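Local coordinates for protein citrate lyase (Yersinia pestis, PDB 3QLL) that probably acts as a magnesium-dependent lyase of the citrate lyase beta-subunit (CitE-like) family, encoded in a virulence operon, at residues Thr45-Phe50 / Thr263-Phe268; Thr158-Ile163 / Ala178-Leu183. All blocks are in the same frame, centred on the assembly; numbering follows the deposited sequence.

Interaction 1 of 2, residues Thr45-Phe50 / Thr263-Phe268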
# COMPACT_ATOMS: atom_id res chain seq x y z
N THR A 45 16.68 -9.24 19.55
CA THR A 45 17.77 -8.78 18.69
C THR A 45 17.47 -7.40 18.07
O THR A 45 16.30 -7.08 17.75
CB THR A 45 18.06 -9.78 17.53
OG1 THR A 45 17.10 -9.64 16.48
CG2 THR A 45 18.14 -11.22 18.06
N ARG A 46 18.50 -6.58 17.92
CA ARG A 46 18.36 -5.21 17.42
C ARG A 46 19.22 -5.04 16.17
O ARG A 46 18.84 -4.31 15.24
CB ARG A 46 18.77 -4.18 18.47
CG ARG A 46 18.02 -4.26 19.77
CD ARG A 46 18.82 -3.72 20.93
NE ARG A 46 20.10 -4.42 21.08
CZ ARG A 46 21.06 -4.06 21.94
NH1 ARG A 46 20.89 -3.01 22.74
NH2 ARG A 46 22.19 -4.76 21.99
N SER A 47 20.41 -5.64 16.19
CA SER A 47 21.40 -5.50 15.12
C SER A 47 21.79 -6.83 14.48
O SER A 47 22.16 -7.77 15.15
CB SER A 47 22.68 -4.80 15.65
OG SER A 47 23.05 -5.29 16.92
N TRP A 48 21.72 -6.87 13.16
CA TRP A 48 22.18 -8.02 12.40
C TRP A 48 23.31 -7.61 11.47
O TRP A 48 23.10 -6.83 10.54
CB TRP A 48 21.03 -8.63 11.59
CG TRP A 48 19.97 -9.23 12.45
CD1 TRP A 48 19.19 -8.57 13.37
CD2 TRP A 48 19.53 -10.59 12.45
NE1 TRP A 48 18.31 -9.44 13.95
CE2 TRP A 48 18.48 -10.68 13.39
CE3 TRP A 48 19.90 -11.73 11.73
CZ2 TRP A 48 17.81 -11.88 13.66
CZ3 TRP A 48 19.24 -12.93 12.00
CH2 TRP A 48 18.21 -13.00 12.95
N LEU A 49 24.50 -8.14 11.69
CA LEU A 49 25.67 -7.72 10.92
C LEU A 49 26.07 -8.74 9.89
O LEU A 49 26.42 -9.88 10.23
CB LEU A 49 26.85 -7.45 11.84
CG LEU A 49 28.14 -6.96 11.19
CD1 LEU A 49 28.07 -5.61 10.42
CD2 LEU A 49 29.17 -6.92 12.30
N PHE A 50 26.06 -8.32 8.62
CA PHE A 50 26.54 -9.14 7.52
C PHE A 50 28.06 -9.07 7.49
O PHE A 50 28.62 -8.00 7.40
CB PHE A 50 25.98 -8.66 6.16
CG PHE A 50 24.54 -8.98 5.93
CD1 PHE A 50 24.15 -10.27 5.57
CD2 PHE A 50 23.57 -7.99 6.04
CE1 PHE A 50 22.82 -10.56 5.33
CE2 PHE A 50 22.22 -8.27 5.79
CZ PHE A 50 21.85 -9.56 5.44
N THR A 263 25.16 2.60 16.88
CA THR A 263 24.02 3.46 16.55
C THR A 263 22.69 2.70 16.50
O THR A 263 21.70 3.13 17.11
CB THR A 263 24.25 4.15 15.18
OG1 THR A 263 25.44 4.96 15.24
CG2 THR A 263 23.09 5.02 14.83
N ILE A 264 22.70 1.55 15.85
CA ILE A 264 21.50 0.74 15.69
C ILE A 264 21.07 0.17 17.06
O ILE A 264 19.89 0.19 17.41
CB ILE A 264 21.72 -0.40 14.69
CG1 ILE A 264 21.80 0.15 13.26
CG2 ILE A 264 20.62 -1.43 14.83
CD1 ILE A 264 22.25 -0.90 12.21
N ASN A 265 22.04 -0.35 17.82
CA ASN A 265 21.75 -0.85 19.16
C ASN A 265 21.09 0.15 20.08
O ASN A 265 20.05 -0.12 20.68
CB ASN A 265 23.03 -1.38 19.81
CG ASN A 265 23.42 -2.73 19.26
OD1 ASN A 265 22.61 -3.37 18.59
ND2 ASN A 265 24.63 -3.18 19.55
N THR A 266 21.69 1.33 20.14
CA THR A 266 21.20 2.38 21.00
C THR A 266 19.78 2.81 20.68
O THR A 266 18.96 2.93 21.58
CB THR A 266 22.12 3.62 20.93
OG1 THR A 266 23.45 3.23 21.26
CG2 THR A 266 21.62 4.68 21.89
N LEU A 267 19.51 3.03 19.39
CA LEU A 267 18.22 3.55 18.93
C LEU A 267 17.06 2.54 19.09
O LEU A 267 15.90 2.94 19.20
CB LEU A 267 18.32 4.04 17.46
CG LEU A 267 19.17 5.32 17.26
CD1 LEU A 267 19.25 5.75 15.79
CD2 LEU A 267 18.63 6.47 18.09
N PHE A 268 17.39 1.26 19.13
CA PHE A 268 16.43 0.18 19.35
C PHE A 268 16.42 -0.25 20.84
O PHE A 268 15.90 -1.32 21.18
CB PHE A 268 16.72 -1.02 18.45
CG PHE A 268 16.14 -0.91 17.06
CD1 PHE A 268 14.76 -0.89 16.86
CD2 PHE A 268 16.96 -0.93 15.97
CE1 PHE A 268 14.22 -0.87 15.55
CE2 PHE A 268 16.45 -0.90 14.67
CZ PHE A 268 15.08 -0.87 14.46

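Interaction 2 of 2, residues Thr158-Ile163 / Ala178-Leu183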
# COMPACT_ATOMS: atom_id res chain seq x y z
N THR A 158 17.20 -25.33 14.10
CA THR A 158 17.61 -24.20 13.27
C THR A 158 16.40 -23.42 12.77
O THR A 158 15.49 -23.98 12.15
CB THR A 158 18.42 -24.66 12.08
OG1 THR A 158 19.68 -25.19 12.50
CG2 THR A 158 18.62 -23.49 11.12
N ARG A 159 16.41 -22.12 12.99
CA ARG A 159 15.30 -21.28 12.59
C ARG A 159 15.63 -20.53 11.32
O ARG A 159 16.82 -20.39 10.97
CB ARG A 159 14.91 -20.33 13.72
CG ARG A 159 14.29 -21.06 14.90
CD ARG A 159 13.79 -20.07 15.93
NE ARG A 159 12.59 -19.35 15.48
CZ ARG A 159 11.35 -19.79 15.65
NH1 ARG A 159 11.15 -20.97 16.22
NH2 ARG A 159 10.31 -19.07 15.21
N LEU A 160 14.59 -20.08 10.61
CA LEU A 160 14.75 -19.45 9.31
C LEU A 160 14.54 -17.96 9.35
O LEU A 160 13.77 -17.45 10.15
CB LEU A 160 13.80 -20.07 8.28
CG LEU A 160 13.85 -21.57 8.15
CD1 LEU A 160 12.90 -22.06 7.05
CD2 LEU A 160 15.28 -21.97 7.87
N ILE A 161 15.26 -17.26 8.49
CA ILE A 161 15.00 -15.86 8.22
C ILE A 161 14.88 -15.69 6.70
O ILE A 161 15.82 -16.02 5.97
CB ILE A 161 16.15 -14.94 8.73
CG1 ILE A 161 16.37 -15.12 10.23
CG2 ILE A 161 15.85 -13.48 8.39
CD1 ILE A 161 15.24 -14.62 11.10
N GLY A 162 13.77 -15.14 6.22
CA GLY A 162 13.60 -14.90 4.80
C GLY A 162 13.93 -13.45 4.45
O GLY A 162 13.78 -12.56 5.30
N ILE A 163 14.49 -13.22 3.27
CA ILE A 163 14.71 -11.84 2.80
C ILE A 163 13.68 -11.51 1.72
O ILE A 163 13.62 -12.18 0.68
CB ILE A 163 16.12 -11.62 2.24
CG1 ILE A 163 17.17 -11.95 3.30
CG2 ILE A 163 16.29 -10.19 1.71
CD1 ILE A 163 18.58 -11.72 2.81
N ALA A 178 3.60 -16.52 6.86
CA ALA A 178 2.76 -17.53 7.48
C ALA A 178 3.25 -18.95 7.09
O ALA A 178 2.57 -19.96 7.38
CB ALA A 178 1.29 -17.33 7.09
N ALA A 179 4.40 -19.02 6.42
CA ALA A 179 4.80 -20.28 5.75
C ALA A 179 5.09 -21.47 6.67
O ALA A 179 4.89 -22.60 6.29
CB ALA A 179 6.01 -20.02 4.83
N THR A 180 5.82 -21.21 7.74
CA THR A 180 6.20 -22.24 8.72
C THR A 180 6.53 -21.61 10.07
O THR A 180 7.06 -20.52 10.11
CB THR A 180 7.40 -23.08 8.18
OG1 THR A 180 7.91 -23.89 9.24
CG2 THR A 180 8.51 -22.19 7.75
N PRO A 181 6.27 -22.34 11.17
CA PRO A 181 6.59 -21.93 12.56
C PRO A 181 8.09 -21.70 12.72
O PRO A 181 8.52 -21.04 13.65
CB PRO A 181 6.17 -23.14 13.40
CG PRO A 181 5.13 -23.81 12.59
CD PRO A 181 5.40 -23.52 11.13
N LYS A 182 8.88 -22.40 11.92
CA LYS A 182 10.32 -22.22 11.98
C LYS A 182 10.82 -20.84 11.52
O LYS A 182 11.94 -20.45 11.86
CB LYS A 182 11.03 -23.33 11.24
CG LYS A 182 11.19 -24.50 12.19
CD LYS A 182 11.58 -25.78 11.52
CE LYS A 182 13.01 -25.74 11.05
NZ LYS A 182 13.58 -27.11 10.93
N LEU A 183 10.00 -20.11 10.77
CA LEU A 183 10.32 -18.74 10.36
C LEU A 183 10.37 -17.85 11.59
O LEU A 183 9.44 -17.86 12.39
CB LEU A 183 9.29 -18.22 9.37
CG LEU A 183 9.51 -16.79 8.88
CD1 LEU A 183 10.83 -16.77 8.15
CD2 LEU A 183 8.38 -16.35 7.96

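Interaction 1 of 2, residues Thr45-Phe50 / Thr263-Phe268
With chi1 at 42°, S47 sets its hydroxyl between its own backbone N and carbonyl carbon, while N265 has its amide anti to the carbonyl carbon; the two groups thus meet, and S47 OG donates to N265 OD1 at 2.6 Å. The serine oxygen reaches the amide oxygen from the side, at a C=O...donor angle of 129°. S47 OG also bonds to D68 N, so one hydroxyl links the helix's amide oxygen to the backbone amide of the loop before strand 69-73.

The R46 side chain, bent at chi3, crosses N265 at about a right angle and lays its guanidinium over the amide. The two planes are 12° apart and stacked, with R46 NH2 3.6 Å from N265 CG. A salt bridge from R46 NE to D68 and a hydrogen bond from R46 NH1 to T269 probably fix the rotation of this flat group. Farther back, R46 CG packs 3.7 Å from F268 CB, just where the chain leaves helical geometry, and I264 CG2 lies 3.4 Å from R46 O.

The contact joins the start of the first barrel strand, 47-52, to helix 261-267 and the residue just after it; this helix follows the eighth strand, 252-255. Strand 69-73 flanks the first strand on one side and strand 252-255 on the other, while helix 235-248 packs against T263 and F268.

Interaction 2 of 2, residues Thr158-Ile163 / Ala178-Leu183
K182 O accepts from L160 N at 3.0 Å, a nearly straight bond (N-H...O 175°). It marks the parallel bridge between L160 and L183, where strand 183-188 takes its place beside strand 159-164 in the eight-stranded TIM-type barrel. The two strands are consecutive in the chain, and the helical connection between them, including helices 167-171 and 173-177, makes this a beta-alpha-beta crossover.

The same carbonyl oxygen is also close to the R159 side chain, 3.5 Å from R159 CB, and faces one side of its guanidinium, offset toward the rim. A bend at chi3 (71°) folds the arginine back along the incoming loop and brings R159 NH2 to 3.1 Å from P181 O and 3.2 Å from L183 O. Carbonyl oxygens of three successive residues thus lie near the guanidinium, probably a favourable electrostatic setting.

The loop is shaped by a type I turn from T180 to L183, closed by L183 N to T180 O. Within it T180 OG1 accepts from K182 N in an ST turn, and this hydroxyl is also bonded to D148 of helix 141-150. K182 bends at chi3 as well, so that its CE passes close to T158 O; its ammonium makes a long, weak ion pair with D148.

On the apolar side, L160 and L183 point to the same face of the sheet, toward helix 141-150, where L147 meets L160 and L144 meets L183. With its CG anti to the backbone N, chi1 179°, L183 reaches along the neighbouring strand, and its CD1 rests 3.6 Å from L160 O and 3.9 Å from G162 N.

Both interactions belong to one parallel barrel, with centres 21 Å apart. The 158-163/178-183 contact is nested within the chain loop that 45-50/263-268 closes: interaction 2 joins two adjacent strands midway along the chain, whereas interaction 1 brings the first strand against the helix after the last. They meet by packing, W48 CH2 lying 3.9 Å from I161 CD1. Interaction 1 lies away from the predicted sites. Interaction 2 is nearer to them: the side chain of I161 is about 8 Å from that of R107, a predicted substrate-binding residue, and G162 is about 8 Å from the side chain of E165, predicted to bind magnesium and substrate.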